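Local coordinates for protein glycosyl hyrolase, family 3 (Deinococcus radiodurans, PDB 3TEV) that probably hydrolyses O-glycosidic bonds as a family 3 glycoside hydrolase with a TIM-barrel-type domain, at residues R325-A328 with R329-A333; A65-R68 with E69-E73; I227-D230 with A231-A234; V197-S200 with R201-D205; A271-G274 with R275-A279. All coordinates share one frame; numbering follows the deposited sequence.

How the contacts relate
Contacts 3 and 4 form one unit: their centres lie 9 Å apart, and strands 196-197 and 228-229 join them through two probable backbone hydrogen bonds, V228 O to V197 N (2.8 Å) and D230 N to V197 O (3.1 Å). Contacts 1 and 2 form a second group, 13 Å between centres, meeting where A328 CB packs 4.3 Å from E73 O. These groups occupy opposite sides of the chain's centre. Contact 5 comes within about 7 Å of contact 3, nearest atoms. Residues G182, H183 and D185, neighbours of contacts 3 and 4, lie in a loop that, as in NagZ-type relatives, probably leads on to the catalytic Asp-His pair.

Contact 1 of 5, residues R325-A328 with R329-A333; sequences RALA and RRFPA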
# COMPACT_ATOMS: atom_id res chain seq x y z
N ARG A 325 9.15 8.93 -6.15
CA ARG A 325 10.03 8.97 -7.28
C ARG A 325 11.28 8.12 -7.04
O ARG A 325 11.72 7.42 -7.94
CB ARG A 325 10.32 10.42 -7.64
CG ARG A 325 9.51 10.82 -8.86
CD ARG A 325 8.60 11.99 -8.77
NE ARG A 325 9.20 13.19 -9.26
CZ ARG A 325 8.61 14.13 -10.01
NH1 ARG A 325 7.36 14.03 -10.46
NH2 ARG A 325 9.30 15.19 -10.35
N ALA A 326 11.79 8.11 -5.81
CA ALA A 326 12.95 7.30 -5.48
C ALA A 326 12.62 5.82 -5.64
O ALA A 326 13.44 5.05 -6.13
CB ALA A 326 13.46 7.60 -4.07
N LEU A 327 11.39 5.44 -5.25
CA LEU A 327 10.90 4.08 -5.42
C LEU A 327 10.86 3.66 -6.89
O LEU A 327 11.37 2.59 -7.25
CB LEU A 327 9.51 3.92 -4.80
CG LEU A 327 8.98 2.49 -4.67
CD1 LEU A 327 9.76 1.72 -3.61
CD2 LEU A 327 7.50 2.45 -4.30
N ALA A 328 10.23 4.47 -7.73
CA ALA A 328 10.24 4.22 -9.16
C ALA A 328 11.64 4.20 -9.81
O ALA A 328 11.83 3.49 -10.80
CB ALA A 328 9.33 5.20 -9.89
N ARG A 329 12.61 5.00 -9.31
CA ARG A 329 13.98 4.97 -9.85
C ARG A 329 14.65 3.62 -9.52
O ARG A 329 15.37 3.04 -10.33
CB ARG A 329 14.87 6.11 -9.31
CG ARG A 329 15.13 7.22 -10.31
CD ARG A 329 16.06 8.38 -9.80
NE ARG A 329 15.79 8.81 -8.42
CZ ARG A 329 15.00 9.81 -8.03
NH1 ARG A 329 14.35 10.57 -8.91
NH2 ARG A 329 14.87 10.06 -6.74
N ARG A 330 14.38 3.14 -8.32
CA ARG A 330 14.97 1.91 -7.84
C ARG A 330 14.30 0.72 -8.55
O ARG A 330 14.96 -0.23 -8.91
CB ARG A 330 14.80 1.82 -6.33
CG ARG A 330 15.51 0.65 -5.70
CD ARG A 330 15.29 0.65 -4.21
NE ARG A 330 15.89 -0.55 -3.60
CZ ARG A 330 15.61 -0.99 -2.38
NH1 ARG A 330 14.73 -0.34 -1.61
NH2 ARG A 330 16.21 -2.09 -1.93
N PHE A 331 12.99 0.82 -8.78
CA PHE A 331 12.20 -0.25 -9.36
C PHE A 331 11.43 0.29 -10.58
O PHE A 331 10.21 0.43 -10.54
CB PHE A 331 11.21 -0.78 -8.31
CG PHE A 331 11.85 -1.33 -7.06
CD1 PHE A 331 12.64 -2.48 -7.10
CD2 PHE A 331 11.65 -0.71 -5.83
CE1 PHE A 331 13.22 -3.03 -5.94
CE2 PHE A 331 12.21 -1.24 -4.65
CZ PHE A 331 13.01 -2.40 -4.71
N PRO A 332 12.15 0.58 -11.67
CA PRO A 332 11.47 1.14 -12.84
C PRO A 332 10.44 0.18 -13.46
O PRO A 332 10.68 -1.04 -13.53
CB PRO A 332 12.62 1.42 -13.82
CG PRO A 332 13.74 0.53 -13.40
CD PRO A 332 13.55 0.20 -11.94
N ALA A 333 9.31 0.73 -13.89
CA ALA A 333 8.27 -0.07 -14.51
C ALA A 333 8.66 -0.65 -15.87
O ALA A 333 8.44 -1.83 -16.11
CB ALA A 333 6.98 0.72 -14.62
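The guanidinium of R329 lies over the preceding turn, with R325 O 4.1 Å above its plane, centred, and A326 N over that same face. The F331 ring carries R330 CG 3.9 Å above one face, over its centre, and receives the methyl L327 CD1 at its edge in the plane, with CD1 3.8 Å from F331 CD2. In turn, F331 CZ sits above a face of the R330 guanidinium, offset toward the rim.

The bend of R329 at chi3 (-41°) folds its end back along the helix, where NH2 also makes a salt bridge with E322. R325 leads away instead, and its NH2 pairs with D14. Beneath these groups the backbone follows the i to i+4 pattern: R329 N donates to R325 O (2.9 Å), R330 N to A326 O (3.1 Å) and F331 N to L327 O (2.8 Å). The next acceptor, A328 O, meets P332, whose nitrogen has no hydrogen; P332 CA makes only a bent CA-H...O contact there (3.1 Å). With F331 already out of helical phi/psi, this is a helix C-terminus followed by proline, closing helix 314-330 against strands 76-79 and 174-180 of the barrel.

Contact 2 of 5, residues A65-R68 with E69-E73; sequences ADLR and EVMGE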
# COMPACT_ATOMS: atom_id res chain seq x y z
N ALA A 65 2.48 -1.47 -20.67
CA ALA A 65 3.34 -0.73 -21.58
C ALA A 65 2.66 0.58 -21.92
O ALA A 65 3.28 1.63 -21.87
CB ALA A 65 3.68 -1.54 -22.86
N ASP A 66 1.37 0.51 -22.23
CA ASP A 66 0.59 1.72 -22.47
C ASP A 66 0.63 2.69 -21.27
O ASP A 66 0.79 3.91 -21.43
CB ASP A 66 -0.85 1.37 -22.84
CG ASP A 66 -0.95 0.65 -24.18
OD1 ASP A 66 0.03 0.63 -24.97
OD2 ASP A 66 -2.03 0.08 -24.44
N LEU A 67 0.49 2.15 -20.06
CA LEU A 67 0.47 2.98 -18.86
C LEU A 67 1.81 3.64 -18.64
O LEU A 67 1.87 4.79 -18.25
CB LEU A 67 0.11 2.15 -17.63
CG LEU A 67 -1.36 1.79 -17.51
CD1 LEU A 67 -1.57 0.57 -16.53
CD2 LEU A 67 -2.15 3.04 -17.10
N ARG A 68 2.87 2.90 -18.92
CA ARG A 68 4.19 3.45 -18.79
C ARG A 68 4.42 4.56 -19.82
O ARG A 68 5.09 5.55 -19.51
CB ARG A 68 5.26 2.35 -18.93
CG ARG A 68 6.67 2.88 -19.15
CD ARG A 68 7.16 3.72 -17.95
NE ARG A 68 8.53 4.19 -18.17
CZ ARG A 68 8.85 5.25 -18.92
NH1 ARG A 68 7.91 5.97 -19.53
NH2 ARG A 68 10.13 5.60 -19.05
N GLU A 69 3.88 4.41 -21.02
CA GLU A 69 4.04 5.41 -22.06
C GLU A 69 3.30 6.70 -21.69
O GLU A 69 3.84 7.79 -21.84
CB GLU A 69 3.58 4.88 -23.42
CG GLU A 69 3.49 5.93 -24.52
CD GLU A 69 4.84 6.51 -24.91
OE1 GLU A 69 5.87 5.84 -24.68
OE2 GLU A 69 4.87 7.64 -25.45
N VAL A 70 2.08 6.57 -21.17
CA VAL A 70 1.27 7.72 -20.78
C VAL A 70 1.81 8.40 -19.52
O VAL A 70 1.93 9.61 -19.49
CB VAL A 70 -0.22 7.31 -20.60
CG1 VAL A 70 -1.09 8.49 -20.14
CG2 VAL A 70 -0.75 6.74 -21.91
N MSE A 71 2.17 7.62 -18.50
CA MSE A 71 2.55 8.18 -17.20
C MSE A 71 4.02 8.61 -17.07
O MSE A 71 4.35 9.42 -16.20
CB MSE A 71 2.19 7.19 -16.08
CG MSE A 71 0.70 6.81 -16.03
SE MSE A 71 0.35 5.31 -14.81
CE MSE A 71 0.32 6.35 -13.24
N GLY A 72 4.91 8.08 -17.91
CA GLY A 72 6.31 8.52 -17.92
C GLY A 72 7.15 7.74 -16.92
O GLY A 72 6.69 6.78 -16.29
N GLU A 73 8.39 8.18 -16.74
CA GLU A 73 9.39 7.41 -16.02
C GLU A 73 9.10 7.18 -14.57
O GLU A 73 9.61 6.22 -14.01
CB GLU A 73 10.79 8.04 -16.13
CG GLU A 73 10.86 9.49 -15.61
CD GLU A 73 12.26 10.12 -15.75
OE1 GLU A 73 13.27 9.48 -15.37
OE2 GLU A 73 12.34 11.27 -16.23
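E69, V70, M71 and G72 each donate a backbone N-H to the carbonyl four residues earlier, on A65, D66, L67 and R68 respectively. The first three are regular alpha-helical bonds, exemplified by M71 N to L67 O at 2.9 Å. The last, G72 N to R68 O (3.0 Å), is displaced: its donor stands 37° out of the carbonyl plane, as the chain turns off the helix. G72 has a positive phi of 88°, and at its backbone angles a side chain would collide with the carbonyl oxygen of M71, which favours glycine.

R68 bends at chi2 (63°) and lays its guanidinium flat over this exit. G72 C lies 3.2 Å above the plane, toward the rim, and E73 CA 3.6 Å above it, over the centre, both on one face. The R68 and E73 side chains run alongside each other, but R68 NH2 and E73 OE1 stay 6.2 Å apart, so no salt bridge forms. Without the guanidinium, as with an alanine here, the G72-E73 peptide would probably lose the flat group packed on it. L67 and M71, a selenomethionine, lie side by side, with L67 CD2 4.1 Å from SE.

The helix is the middle element of the beta-alpha-beta unit 46-49, 57-71, 76-79; L67 and V70 pack on L39 of helix 33-42, while R68 touches Q334.

Contact 3 of 5, residues I227-D230 with A231-A234; sequences IVYD and ALDA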
# COMPACT_ATOMS: atom_id res chain seq x y z
N ILE A 227 -7.54 0.96 11.03
CA ILE A 227 -7.85 0.34 12.31
C ILE A 227 -7.47 1.28 13.44
O ILE A 227 -6.45 1.96 13.37
CB ILE A 227 -7.06 -1.00 12.46
CG1 ILE A 227 -7.44 -1.96 11.33
CG2 ILE A 227 -7.29 -1.64 13.85
CD1 ILE A 227 -6.40 -3.07 11.13
N VAL A 228 -8.30 1.32 14.48
CA VAL A 228 -8.04 2.16 15.64
C VAL A 228 -7.30 1.31 16.68
O VAL A 228 -7.82 0.26 17.11
CB VAL A 228 -9.37 2.77 16.24
CG1 VAL A 228 -9.07 3.69 17.40
CG2 VAL A 228 -10.16 3.52 15.17
N TYR A 229 -6.10 1.73 17.07
CA TYR A 229 -5.34 1.08 18.16
C TYR A 229 -5.40 1.96 19.41
O TYR A 229 -4.73 3.00 19.46
CB TYR A 229 -3.88 0.84 17.75
CG TYR A 229 -3.79 -0.07 16.56
CD1 TYR A 229 -3.38 -1.41 16.68
CD2 TYR A 229 -4.16 0.39 15.30
CE1 TYR A 229 -3.34 -2.25 15.56
CE2 TYR A 229 -4.11 -0.41 14.20
CZ TYR A 229 -3.71 -1.73 14.32
OH TYR A 229 -3.69 -2.48 13.15
N ASP A 230 -6.20 1.54 20.39
CA ASP A 230 -6.35 2.25 21.67
C ASP A 230 -5.02 2.67 22.31
O ASP A 230 -4.92 3.74 22.92
CB ASP A 230 -7.09 1.38 22.70
CG ASP A 230 -8.54 1.09 22.32
OD1 ASP A 230 -9.05 1.65 21.34
OD2 ASP A 230 -9.18 0.29 23.04
N ALA A 231 -4.01 1.82 22.19
CA ALA A 231 -2.75 2.05 22.90
C ALA A 231 -1.87 3.06 22.16
O ALA A 231 -0.91 3.53 22.73
CB ALA A 231 -2.00 0.73 23.12
N LEU A 232 -2.22 3.40 20.92
CA LEU A 232 -1.43 4.29 20.07
C LEU A 232 -2.13 5.62 19.80
O LEU A 232 -1.50 6.69 19.86
CB LEU A 232 -1.14 3.62 18.73
CG LEU A 232 -0.39 2.29 18.74
CD1 LEU A 232 -0.13 1.79 17.33
CD2 LEU A 232 0.92 2.41 19.51
N ASP A 233 -3.42 5.54 19.49
CA ASP A 233 -4.24 6.70 19.15
C ASP A 233 -5.68 6.23 19.21
O ASP A 233 -6.17 5.56 18.29
CB ASP A 233 -3.91 7.23 17.75
CG ASP A 233 -4.68 8.50 17.39
OD1 ASP A 233 -5.65 8.88 18.09
OD2 ASP A 233 -4.29 9.12 16.39
N ALA A 234 -6.36 6.58 20.30
CA ALA A 234 -7.71 6.10 20.55
C ALA A 234 -8.76 6.83 19.71
O ALA A 234 -9.92 6.42 19.67
CB ALA A 234 -8.04 6.15 22.06
O HOH W 1 -5.28 4.28 16.03
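A type I beta turn at Y229-L232, extended by one residue into an alpha turn, ends the short strand 228-229, and Y229 O is the atom on which both turns close. It accepts from L232 N and from D233 N, each at 2.9 Å, but from different directions. D233 N approaches nearly along the C=O axis, with an N-H...O angle of 177°, whereas L232 N stands 51° out of the carbonyl plane. The backbone torsions of D230 and A231 support the turn type.

The backbone ends are also bridged by water: Y229 N donates to it at 2.9 Å, and it donates to D233 O at 2.7 Å, so that one water links the strand residue to the far end of the turn. On the side-chain level Y229 and L232 run alongside each other, and L232 CD1 touches Y229 CB at 3.9 Å. The L232 contact thus falls on the root of the tyrosine, whose hydroxyl reaches away to G182 O. V228 contributes the methyl CG1, placed anti to its backbone N; it rests 3.6 Å from D233 O and 3.7 Å from A234 O.

Outside partners fix the carboxylates: D230 forms a salt bridge with R196, and D233 hydrogen-bonds S241 OG and E235 N. Strand 228-229 pairs in parallel with strand 196-197, while A231 and L232 pack against L204 of helix 201-206, on the approach to helix 242-252.

Contact 4 of 5, residues V197-S200 with R201-D205; sequences VSKS and RAELD
E203 OE1 is gripped twice by S200, accepting from its backbone N at 2.9 Å and from its hydroxyl OG at 3.1 Å. Both donors meet the oxygen on its anti side, 27° and 16° out of the carboxylate plane. In return E203 N donates to S200 OG at 3.3 Å. The serine can serve both ways because OG lies between its backbone N and carbonyl carbon (chi1 69°).

This reciprocal pairing is a capping box: S200 is the N-cap of helix 201-206, and its side chain occupies a first-turn N-H that lacks a preceding helical carbonyl. The regular bonding begins immediately, with L204 N donating to S200 O at 2.9 Å in the carbonyl plane.

On the apolar side, L204 CD2 reaches V197 CG1 at 4.1 Å and K199 CB at 4.2 Å, the two side chains V197 and L204 crossing at a slant. With an alanine here in place of the leucine, a gap is likely to open between the first helical turn and the strand end at V197, leaving A231 and L232 with less to pack on. The K199 chain runs on, extended, to salt bridges with E208 and D185. Within the helix, R201 NE forms a salt bridge with D205 OD1 at 3.0 Å; the oxygen lies in the guanidinium plane and is met on its syn side, though the donor is clearly tilted from the carboxylate plane.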
# COMPACT_ATOMS: atom_id res chain seq x y z
N VAL A 197 -8.37 -2.34 17.90
CA VAL A 197 -7.50 -3.24 18.63
C VAL A 197 -7.30 -2.60 19.99
O VAL A 197 -6.85 -1.47 20.08
CB VAL A 197 -6.16 -3.45 17.90
CG1 VAL A 197 -5.16 -4.24 18.77
CG2 VAL A 197 -6.39 -4.17 16.58
N SER A 198 -7.64 -3.32 21.05
CA SER A 198 -7.59 -2.72 22.38
C SER A 198 -6.42 -3.24 23.24
O SER A 198 -6.36 -2.95 24.44
CB SER A 198 -8.91 -2.96 23.09
OG SER A 198 -9.01 -4.35 23.35
N LYS A 199 -5.52 -4.01 22.64
CA LYS A 199 -4.31 -4.53 23.32
C LYS A 199 -3.41 -3.41 23.80
O LYS A 199 -3.35 -2.34 23.19
CB LYS A 199 -3.51 -5.40 22.35
CG LYS A 199 -4.23 -6.65 21.88
CD LYS A 199 -3.42 -7.42 20.87
CE LYS A 199 -4.19 -8.65 20.42
NZ LYS A 199 -3.43 -9.45 19.41
N SER A 200 -2.67 -3.69 24.87
CA SER A 200 -1.66 -2.77 25.39
C SER A 200 -0.48 -2.61 24.43
O SER A 200 -0.27 -3.44 23.53
CB SER A 200 -1.14 -3.27 26.73
OG SER A 200 -0.37 -4.45 26.55
N ARG A 201 0.30 -1.56 24.66
CA ARG A 201 1.51 -1.29 23.89
C ARG A 201 2.49 -2.46 23.93
O ARG A 201 2.97 -2.90 22.89
CB ARG A 201 2.19 0.01 24.35
CG ARG A 201 3.47 0.36 23.58
CD ARG A 201 3.20 0.38 22.06
NE ARG A 201 4.43 0.59 21.29
CZ ARG A 201 4.88 1.79 20.95
NH1 ARG A 201 4.22 2.89 21.29
NH2 ARG A 201 6.00 1.89 20.25
N ALA A 202 2.77 -2.97 25.13
CA ALA A 202 3.69 -4.10 25.30
C ALA A 202 3.22 -5.32 24.49
O ALA A 202 4.03 -5.99 23.85
CB ALA A 202 3.86 -4.46 26.79
N GLU A 203 1.92 -5.59 24.50
CA GLU A 203 1.34 -6.63 23.65
C GLU A 203 1.56 -6.32 22.17
O GLU A 203 1.91 -7.21 21.40
CB GLU A 203 -0.15 -6.82 23.95
CG GLU A 203 -0.47 -7.43 25.33
CD GLU A 203 -1.99 -7.49 25.60
OE1 GLU A 203 -2.63 -6.43 25.86
OE2 GLU A 203 -2.54 -8.61 25.56
N LEU A 204 1.36 -5.06 21.77
CA LEU A 204 1.57 -4.66 20.38
C LEU A 204 3.01 -4.86 19.94
O LEU A 204 3.26 -5.41 18.86
CB LEU A 204 1.13 -3.22 20.15
CG LEU A 204 -0.38 -2.93 20.28
CD1 LEU A 204 -0.70 -1.44 20.13
CD2 LEU A 204 -1.17 -3.76 19.29
N ASP A 205 3.95 -4.44 20.79
CA ASP A 205 5.39 -4.61 20.58
C ASP A 205 5.81 -6.06 20.35
O ASP A 205 6.67 -6.33 19.52
CB ASP A 205 6.16 -4.05 21.79
CG ASP A 205 6.20 -2.53 21.81
OD1 ASP A 205 5.97 -1.90 20.75
OD2 ASP A 205 6.45 -1.95 22.89

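Contact 5 of 5, residues A271-G274 with R275-A279; sequences ANYG and RGEAA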
# COMPACT_ATOMS: atom_id res chain seq x y z
N ALA A 271 -18.35 5.49 5.52
CA ALA A 271 -19.50 5.82 6.35
C ALA A 271 -19.17 6.86 7.40
O ALA A 271 -20.08 7.46 7.98
CB ALA A 271 -20.07 4.55 7.01
N ASN A 272 -17.89 7.06 7.67
CA ASN A 272 -17.46 7.92 8.78
C ASN A 272 -16.79 9.24 8.38
O ASN A 272 -16.73 10.17 9.19
CB ASN A 272 -16.58 7.12 9.75
CG ASN A 272 -17.38 6.07 10.54
OD1 ASN A 272 -18.07 6.40 11.51
ND2 ASN A 272 -17.30 4.82 10.12
N TYR A 273 -16.32 9.32 7.12
CA TYR A 273 -15.60 10.48 6.60
C TYR A 273 -16.05 10.79 5.16
O TYR A 273 -16.58 9.92 4.46
CB TYR A 273 -14.08 10.21 6.60
CG TYR A 273 -13.51 9.85 7.96
CD1 TYR A 273 -12.96 10.83 8.80
CD2 TYR A 273 -13.50 8.52 8.40
CE1 TYR A 273 -12.44 10.50 10.06
CE2 TYR A 273 -13.00 8.17 9.67
CZ TYR A 273 -12.46 9.16 10.49
OH TYR A 273 -11.96 8.82 11.73
N GLY A 274 -15.84 12.04 4.73
CA GLY A 274 -15.92 12.39 3.32
C GLY A 274 -14.64 11.95 2.59
O GLY A 274 -13.58 11.92 3.19
N ARG A 275 -14.75 11.61 1.31
CA ARG A 275 -13.61 11.08 0.57
C ARG A 275 -12.43 12.06 0.60
O ARG A 275 -11.35 11.72 1.07
CB ARG A 275 -13.99 10.71 -0.87
CG ARG A 275 -15.04 9.59 -1.01
CD ARG A 275 -14.50 8.19 -0.61
NE ARG A 275 -13.41 7.77 -1.50
CZ ARG A 275 -13.44 6.75 -2.35
NH1 ARG A 275 -14.53 5.96 -2.43
NH2 ARG A 275 -12.36 6.50 -3.10
N GLY A 276 -12.66 13.29 0.13
CA GLY A 276 -11.62 14.29 0.04
C GLY A 276 -11.00 14.68 1.38
O GLY A 276 -9.78 14.77 1.49
N GLU A 277 -11.85 14.92 2.37
CA GLU A 277 -11.40 15.15 3.74
C GLU A 277 -10.46 14.02 4.23
O GLU A 277 -9.39 14.29 4.75
CB GLU A 277 -12.63 15.32 4.67
CG GLU A 277 -12.48 14.75 6.10
CD GLU A 277 -13.80 14.72 6.88
OE1 GLU A 277 -14.65 13.83 6.65
OE2 GLU A 277 -13.98 15.61 7.76
N ALA A 278 -10.86 12.76 4.04
CA ALA A 278 -10.06 11.63 4.49
C ALA A 278 -8.68 11.61 3.80
O ALA A 278 -7.66 11.36 4.45
CB ALA A 278 -10.82 10.32 4.29
N ALA A 279 -8.65 11.88 2.51
CA ALA A 279 -7.41 11.84 1.77
C ALA A 279 -6.44 12.97 2.22
O ALA A 279 -5.25 12.74 2.38
CB ALA A 279 -7.68 11.92 0.29
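Y273 faces the start of the following helix with its CB, which touches A278 CB at 4.0 Å and E277 OE1 at 3.7 Å. The carboxylate oxygen stands at the edge of the tyrosine ring, near its plane, and the two flat groups are turned 79° against each other. The ring is carried away from the carbonyl carbon (chi1 -57°), and the side chain touches P237 and L240.

G274 comes next, at the N-cap position of helix 275-285. Its N donates to E277 OE1 at 2.9 Å, with an N-H...O angle of 161°, and meets the oxygen on the anti side. This is one half of a capping box: the glycine has no side chain to return a bond to E277 N. Y273 and A278 stand just before the cap and in the first turn, as the two partners of a hydrophobic staple do. G274 O then accepts from A278 N at 3.0 Å, the first i to i+4 bond across this boundary, and A278 CB packs 3.4 Å from that same oxygen.

Further into the helix, A279 N donates to R275 O at 3.1 Å. R275, bent at chi2 and chi3, turns its chain away from the cap; NH2 bonds L293 O, and the side chain lies on V298 and T302 of helix 296-309.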